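Local structure of gamma-glutamyl-gamma-aminobutyraldehyde dehydrogenase (Burkholderia cenocepacia, 4LIH) at residues I179-A182 with A183-G187; G131-Y134 with C135-F139. The protein probably oxidises aldehydes such as gamma-glutamyl-gamma-aminobutyraldehyde to the corresponding acids, with NAD(P)+ as electron acceptor. All blocks are in the same frame, centred on the assembly; numbering follows the deposited sequence. Where two conformers were deposited one is given.

Contacts 1 and 2 are each a little over two turns of one helix, and the two helices, 178-191 and 121-142, pack directly on each other: Ala183 CB lies 3.7 Å from Ala132 CB, and Phe186 CE1 lies 3.6 Å from Val136 CG2. Both are largely buried, but contact 1 sits deeper, its centre about 8 Å from the centre of the chain, against about 14 Å for that of contact 2. Their chemistry follows their place. In contact 1, leucine and methionine pack on a tryptophan, and the buried Lys185, salt-bridged to Asp484, lies beside the predicted active-site Glu274. In contact 2, a tyrosine and a tryptophan reach a neighbouring subunit, and a glutamate pairs with an arginine.

Contact 1: I179-A182 with A183-G187; sequences ILMA and AWKFG
With CG of Leu180 anti to the backbone N (chi1 180°) and CG of Trp184 anti to the carbonyl carbon (chi1 -80°), the leucine branches and the indole four residues on meet along one side of the helix. In the conformer of Leu180 described here, one of two modelled, CD1 comes over a face of the indole, 3.8 Å from the centroid of the Trp184 five-membered ring, a CH-pi contact displaced toward the rim. The other methyl, Leu180 CD2, touches the nitrogen side of the same ring, 3.5 Å from Trp184 NE1. Met181 folds back through bends at chi2 and chi3 to serve the benzo part: its CE stands 3.6 Å from Trp184 CE3, while SD makes an oblique Met-aromatic contact with the six-membered ring. Leu180 thus lies mainly over the five-membered ring and the adjoining CE2 and CZ2, Met181 by CE3 and CZ3.

These turns belong to helix 178-191, the connection of a beta-alpha-beta unit between strands 157-172 and 195-199 in an aldehyde dehydrogenase. Its i to i+4 ladder includes the bond from Phe186 N to Ala182 O at 2.8 Å. Over the same turn Ala182 CB packs 3.8 Å from Phe186 CE2, and the CA of Ala183 lies over the centre of the phenyl face. Beyond the helix, Trp98 stacks on the Phe186 ring and Phe225 meets it edge-to-face. Lys185 bends at chi2 and then runs extended; its buried ammonium is gripped by a salt bridge to Asp484 and a hydrogen bond to Thr250. The lysine side chain passes about 4 Å from that of Glu274, the predicted active-site residue, while Trp184 borders a bound MES molecule, probably from the crystallisation liquor.

Contact 2: G131-Y134 with C135-F139; sequences GAAY and CVEWF
Cys135 opens the second segment by bonding its N to Gly131 O at 2.9 Å, and its CB rests against that same carbonyl oxygen. Helix 121-142 repeats the step at the next residue, where Val136 N reaches Ala132 O and the CG2 branch of the valine packs 3.4 Å from that oxygen. Both residues face helix 178-191, Cys135 against Trp184 and Val136 against Phe186, as part of a helix-helix interface where the side chains of Ala132 and Ala183 also meet.

Glu137 lies on another side. Its N bonds to Ala133 O at 2.9 Å, and because CG is anti to the carbonyl carbon (chi1 -68°) the chain folds back over the preceding turn, bringing Glu137 CG to 3.2 Å from Ala133 O and OE1 to 3.6 Å from Tyr134 CA. The carboxylate then forms a salt bridge through OE2 to Arg103 of helix 88-104.

Trp138 closes the next i to i+4 bond, from its N to Tyr134 O at 2.9 Å. Its indole runs alongside the Tyr134 ring, the two extending in a common direction. They touch where Tyr134 CE1 comes 3.9 Å from Trp138 CD1, with the planes of phenol and five-membered ring turned 72° from each other. Phe139 follows, presenting a ring face to Trp138 CE3 and an edge to Cys135 SG.

The polar ends of the aromatic pair are held outside the helix: Tyr134 OH by Met469 N, and Trp138 NE1 by Asp144 O of the second subunit. Arg89 and Lys145 of that subunit make cation-pi contacts with Tyr134 and Trp138 respectively, so the pair combines apolar contact within one helix with a hydrogen bond and, probably, cation-pi attraction to the second subunit.

Contact 1: I179-A182 with A183-G187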
ATOM      1  N   ILE A 179      25.428   6.308  18.779  1.00  9.21           N
ATOM      2  CA  ILE A 179      25.308   5.175  17.865  1.00  9.57           C
ATOM      3  C   ILE A 179      23.877   4.996  17.331  1.00  9.72           C
ATOM      4  O   ILE A 179      23.681   4.666  16.146  1.00  9.84           O
ATOM      5  CB  ILE A 179      25.889   3.852  18.429  1.00  9.67           C
ATOM      6  CG1 ILE A 179      26.129   2.880  17.239  1.00  9.63           C
ATOM      7  CG2 ILE A 179      25.008   3.258  19.520  1.00  9.70           C
ATOM      8  CD1 ILE A 179      26.535   1.503  17.702  1.00  9.82           C
ATOM      9  N   LEU A 180      22.896   5.300  18.169  0.50  9.88           N
ATOM     10  CA  LEU A 180      21.507   5.036  17.850  0.50 10.05           C
ATOM     11  C   LEU A 180      20.987   6.010  16.785  0.50 10.25           C
ATOM     12  O   LEU A 180      20.381   5.586  15.784  0.50 10.09           O
ATOM     13  CB  LEU A 180      20.691   5.023  19.139  0.50 10.01           C
ATOM     14  CG  LEU A 180      19.184   4.767  19.087  0.50 10.03           C
ATOM     15  CD1 LEU A 180      18.428   5.993  18.594  0.50  9.89           C
ATOM     16  CD2 LEU A 180      18.919   3.546  18.230  0.50 10.03           C
ATOM     17  N   MET A 181      21.258   7.302  16.967  1.00 10.67           N
ATOM     18  CA  MET A 181      20.879   8.313  15.959  1.00 11.52           C
ATOM     19  C   MET A 181      21.646   8.128  14.685  1.00 10.76           C
ATOM     20  O   MET A 181      21.090   8.261  13.598  1.00 10.92           O
ATOM     21  CB  MET A 181      21.043   9.759  16.458  1.00 13.25           C
ATOM     22  CG  MET A 181      19.997  10.174  17.497  1.00 15.15           C
ATOM     23  SD  MET A 181      18.231   9.913  17.155  1.00 19.74           S
ATOM     24  CE  MET A 181      18.146  10.559  15.441  1.00 18.51           C
ATOM     25  N   ALA A 182      22.927   7.803  14.793  1.00 10.34           N
ATOM     26  CA  ALA A 182      23.746   7.484  13.604  1.00  9.89           C
ATOM     27  C   ALA A 182      23.051   6.407  12.774  1.00  9.55           C
ATOM     28  O   ALA A 182      22.791   6.585  11.573  1.00  9.35           O
ATOM     29  CB  ALA A 182      25.175   7.082  14.005  1.00  9.91           C
ATOM     30  N   ALA A 183      22.722   5.298  13.419  1.00  9.38           N
ATOM     31  CA  ALA A 183      22.094   4.164  12.747  1.00  9.19           C
ATOM     32  C   ALA A 183      20.704   4.518  12.169  1.00  9.10           C
ATOM     33  O   ALA A 183      20.317   4.009  11.136  1.00  8.84           O
ATOM     34  CB  ALA A 183      21.962   3.031  13.720  1.00  9.26           C
ATOM     35  N   TRP A 184      19.944   5.382  12.848  1.00  9.16           N
ATOM     36  CA  TRP A 184      18.633   5.844  12.298  1.00  9.33           C
ATOM     37  C   TRP A 184      18.801   6.558  10.943  1.00  9.31           C
ATOM     38  O   TRP A 184      17.902   6.526  10.099  1.00  9.02           O
ATOM     39  CB  TRP A 184      17.928   6.808  13.277  1.00  9.45           C
ATOM     40  CG  TRP A 184      17.225   6.119  14.379  1.00  9.76           C
ATOM     41  CD1 TRP A 184      17.406   4.825  14.780  1.00 10.13           C
ATOM     42  CD2 TRP A 184      16.224   6.667  15.244  1.00 10.04           C
ATOM     43  NE1 TRP A 184      16.596   4.544  15.856  1.00 10.10           N
ATOM     44  CE2 TRP A 184      15.847   5.650  16.147  1.00 10.18           C
ATOM     45  CE3 TRP A 184      15.628   7.932  15.361  1.00 10.13           C
ATOM     46  CZ2 TRP A 184      14.882   5.843  17.160  1.00 10.26           C
ATOM     47  CZ3 TRP A 184      14.632   8.118  16.349  1.00 10.22           C
ATOM     48  CH2 TRP A 184      14.296   7.075  17.239  1.00 10.47           C
ATOM     49  N   LYS A 185      19.939   7.224  10.767  1.00  9.43           N
ATOM     50  CA  LYS A 185      20.325   7.757   9.453  1.00  9.74           C
ATOM     51  C   LYS A 185      20.906   6.692   8.529  1.00  9.46           C
ATOM     52  O   LYS A 185      20.400   6.484   7.432  1.00  9.38           O
ATOM     53  CB  LYS A 185      21.321   8.915   9.549  1.00 10.09           C
ATOM     54  CG  LYS A 185      20.983  10.051  10.513  1.00 10.53           C
ATOM     55  CD  LYS A 185      19.589  10.598  10.403  1.00 10.98           C
ATOM     56  CE  LYS A 185      19.447  11.749  11.376  1.00 11.55           C
ATOM     57  NZ  LYS A 185      18.037  12.191  11.509  1.00 11.67           N
ATOM     58  N   PHE A 186      21.970   6.007   8.934  1.00  9.54           N
ATOM     59  CA  PHE A 186      22.676   5.150   7.968  1.00  9.52           C
ATOM     60  C   PHE A 186      21.967   3.824   7.646  1.00  9.32           C
ATOM     61  O   PHE A 186      22.228   3.223   6.608  1.00  9.45           O
ATOM     62  CB  PHE A 186      24.160   4.943   8.353  1.00  9.64           C
ATOM     63  CG  PHE A 186      24.411   4.170   9.629  1.00  9.84           C
ATOM     64  CD1 PHE A 186      24.035   2.834   9.764  1.00 10.03           C
ATOM     65  CD2 PHE A 186      25.151   4.739  10.660  1.00  9.88           C
ATOM     66  CE1 PHE A 186      24.319   2.145  10.921  1.00 10.10           C
ATOM     67  CE2 PHE A 186      25.441   4.043  11.814  1.00  9.98           C
ATOM     68  CZ  PHE A 186      25.042   2.738  11.947  1.00 10.01           C
ATOM     69  N   GLY A 187      21.169   3.336   8.567  1.00  8.99           N
ATOM     70  CA  GLY A 187      20.343   2.123   8.342  1.00  8.84           C
ATOM     71  C   GLY A 187      19.472   2.249   7.115  1.00  8.70           C
ATOM     72  O   GLY A 187      19.659   1.534   6.120  1.00  8.79           O
TER

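Contact 2: G131-Y134 with C135-F139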
ATOM      1  N   GLY A 131      19.441  -1.258  19.760  1.00  8.42           N
ATOM      2  CA  GLY A 131      18.585  -0.370  18.931  1.00  8.24           C
ATOM      3  C   GLY A 131      19.253  -0.103  17.591  1.00  8.14           C
ATOM      4  O   GLY A 131      18.614  -0.135  16.566  1.00  8.19           O
ATOM      5  N   ALA A 132      20.554   0.171  17.601  1.00  8.10           N
ATOM      6  CA  ALA A 132      21.271   0.414  16.359  1.00  8.09           C
ATOM      7  C   ALA A 132      21.223  -0.796  15.439  1.00  8.07           C
ATOM      8  O   ALA A 132      21.042  -0.647  14.198  1.00  8.13           O
ATOM      9  CB  ALA A 132      22.740   0.809  16.629  1.00  8.12           C
ATOM     10  N   ALA A 133      21.471  -1.968  16.031  1.00  8.11           N
ATOM     11  CA  ALA A 133      21.569  -3.216  15.302  1.00  8.11           C
ATOM     12  C   ALA A 133      20.169  -3.538  14.745  1.00  8.02           C
ATOM     13  O   ALA A 133      20.068  -3.834  13.582  1.00  7.84           O
ATOM     14  CB  ALA A 133      22.062  -4.326  16.181  1.00  8.23           C
ATOM     15  N   TYR A 134      19.117  -3.308  15.567  1.00  7.94           N
ATOM     16  CA  TYR A 134      17.703  -3.547  15.148  1.00  7.90           C
ATOM     17  C   TYR A 134      17.340  -2.643  14.010  1.00  7.88           C
ATOM     18  O   TYR A 134      16.751  -3.074  13.023  1.00  7.88           O
ATOM     19  CB  TYR A 134      16.753  -3.416  16.312  1.00  7.85           C
ATOM     20  CG  TYR A 134      15.237  -3.238  16.009  1.00  7.70           C
ATOM     21  CD1 TYR A 134      14.499  -4.202  15.327  1.00  7.69           C
ATOM     22  CD2 TYR A 134      14.547  -2.153  16.520  1.00  7.60           C
ATOM     23  CE1 TYR A 134      13.145  -4.068  15.078  1.00  7.60           C
ATOM     24  CE2 TYR A 134      13.181  -2.006  16.309  1.00  7.52           C
ATOM     25  CZ  TYR A 134      12.474  -2.948  15.606  1.00  7.57           C
ATOM     26  OH  TYR A 134      11.114  -2.754  15.411  1.00  7.58           O
ATOM     27  N   CYS A 135      17.797  -1.390  14.078  1.00  7.80           N
ATOM     28  CA  CYS A 135      17.497  -0.475  12.993  1.00  7.72           C
ATOM     29  C   CYS A 135      18.118  -0.934  11.663  1.00  7.71           C
ATOM     30  O   CYS A 135      17.437  -0.997  10.629  1.00  7.57           O
ATOM     31  CB  CYS A 135      17.892   0.943  13.359  1.00  7.68           C
ATOM     32  SG  CYS A 135      17.580   2.154  12.066  1.00  7.67           S
ATOM     33  N   VAL A 136      19.382  -1.312  11.691  1.00  7.77           N
ATOM     34  CA  VAL A 136      20.041  -1.810  10.506  1.00  7.86           C
ATOM     35  C   VAL A 136      19.339  -3.096   9.989  1.00  7.86           C
ATOM     36  O   VAL A 136      19.082  -3.247   8.793  1.00  7.84           O
ATOM     37  CB  VAL A 136      21.516  -2.063  10.783  1.00  7.98           C
ATOM     38  CG1 VAL A 136      22.156  -2.792   9.599  1.00  8.12           C
ATOM     39  CG2 VAL A 136      22.212  -0.727  11.048  1.00  7.95           C
ATOM     40  N   GLU A 137      19.044  -4.019  10.882  1.00  7.97           N
ATOM     41  CA  GLU A 137      18.402  -5.256  10.493  1.00  8.13           C
ATOM     42  C   GLU A 137      17.044  -5.068   9.851  1.00  8.04           C
ATOM     43  O   GLU A 137      16.672  -5.784   8.881  1.00  8.05           O
ATOM     44  CB  GLU A 137      18.242  -6.195  11.715  1.00  8.37           C
ATOM     45  CG  GLU A 137      19.554  -6.758  12.274  1.00  8.64           C
ATOM     46  CD  GLU A 137      19.484  -7.197  13.733  1.00  8.88           C
ATOM     47  OE1 GLU A 137      18.508  -6.971  14.481  1.00  9.04           O
ATOM     48  OE2 GLU A 137      20.470  -7.771  14.177  1.00  9.21           O
ATOM     49  N   TRP A 138      16.264  -4.143  10.411  1.00  7.95           N
ATOM     50  CA  TRP A 138      14.872  -3.937   9.960  1.00  7.91           C
ATOM     51  C   TRP A 138      14.898  -3.335   8.561  1.00  7.84           C
ATOM     52  O   TRP A 138      14.220  -3.807   7.659  1.00  7.80           O
ATOM     53  CB  TRP A 138      14.149  -3.029  10.939  1.00  7.92           C
ATOM     54  CG  TRP A 138      12.661  -2.968  10.824  1.00  7.92           C
ATOM     55  CD1 TRP A 138      11.757  -3.728  11.501  1.00  8.01           C
ATOM     56  CD2 TRP A 138      11.906  -2.073  10.018  1.00  7.92           C
ATOM     57  NE1 TRP A 138      10.464  -3.387  11.139  1.00  8.02           N
ATOM     58  CE2 TRP A 138      10.523  -2.344  10.259  1.00  7.95           C
ATOM     59  CE3 TRP A 138      12.250  -1.091   9.093  1.00  7.87           C
ATOM     60  CZ2 TRP A 138       9.489  -1.666   9.597  1.00  7.85           C
ATOM     61  CZ3 TRP A 138      11.205  -0.369   8.457  1.00  7.80           C
ATOM     62  CH2 TRP A 138       9.833  -0.683   8.732  1.00  7.81           C
ATOM     63  N   PHE A 139      15.755  -2.344   8.334  1.00  7.78           N
ATOM     64  CA  PHE A 139      15.803  -1.793   6.982  1.00  7.78           C
ATOM     65  C   PHE A 139      16.373  -2.800   5.977  1.00  7.90           C
ATOM     66  O   PHE A 139      15.924  -2.841   4.842  1.00  7.89           O
ATOM     67  CB  PHE A 139      16.479  -0.420   6.929  1.00  7.72           C
ATOM     68  CG  PHE A 139      15.593   0.689   7.469  1.00  7.64           C
ATOM     69  CD1 PHE A 139      14.496   1.160   6.711  1.00  7.63           C
ATOM     70  CD2 PHE A 139      15.756   1.143   8.770  1.00  7.59           C
ATOM     71  CE1 PHE A 139      13.659   2.175   7.200  1.00  7.51           C
ATOM     72  CE2 PHE A 139      14.912   2.119   9.264  1.00  7.58           C
ATOM     73  CZ  PHE A 139      13.878   2.628   8.492  1.00  7.53           C
TER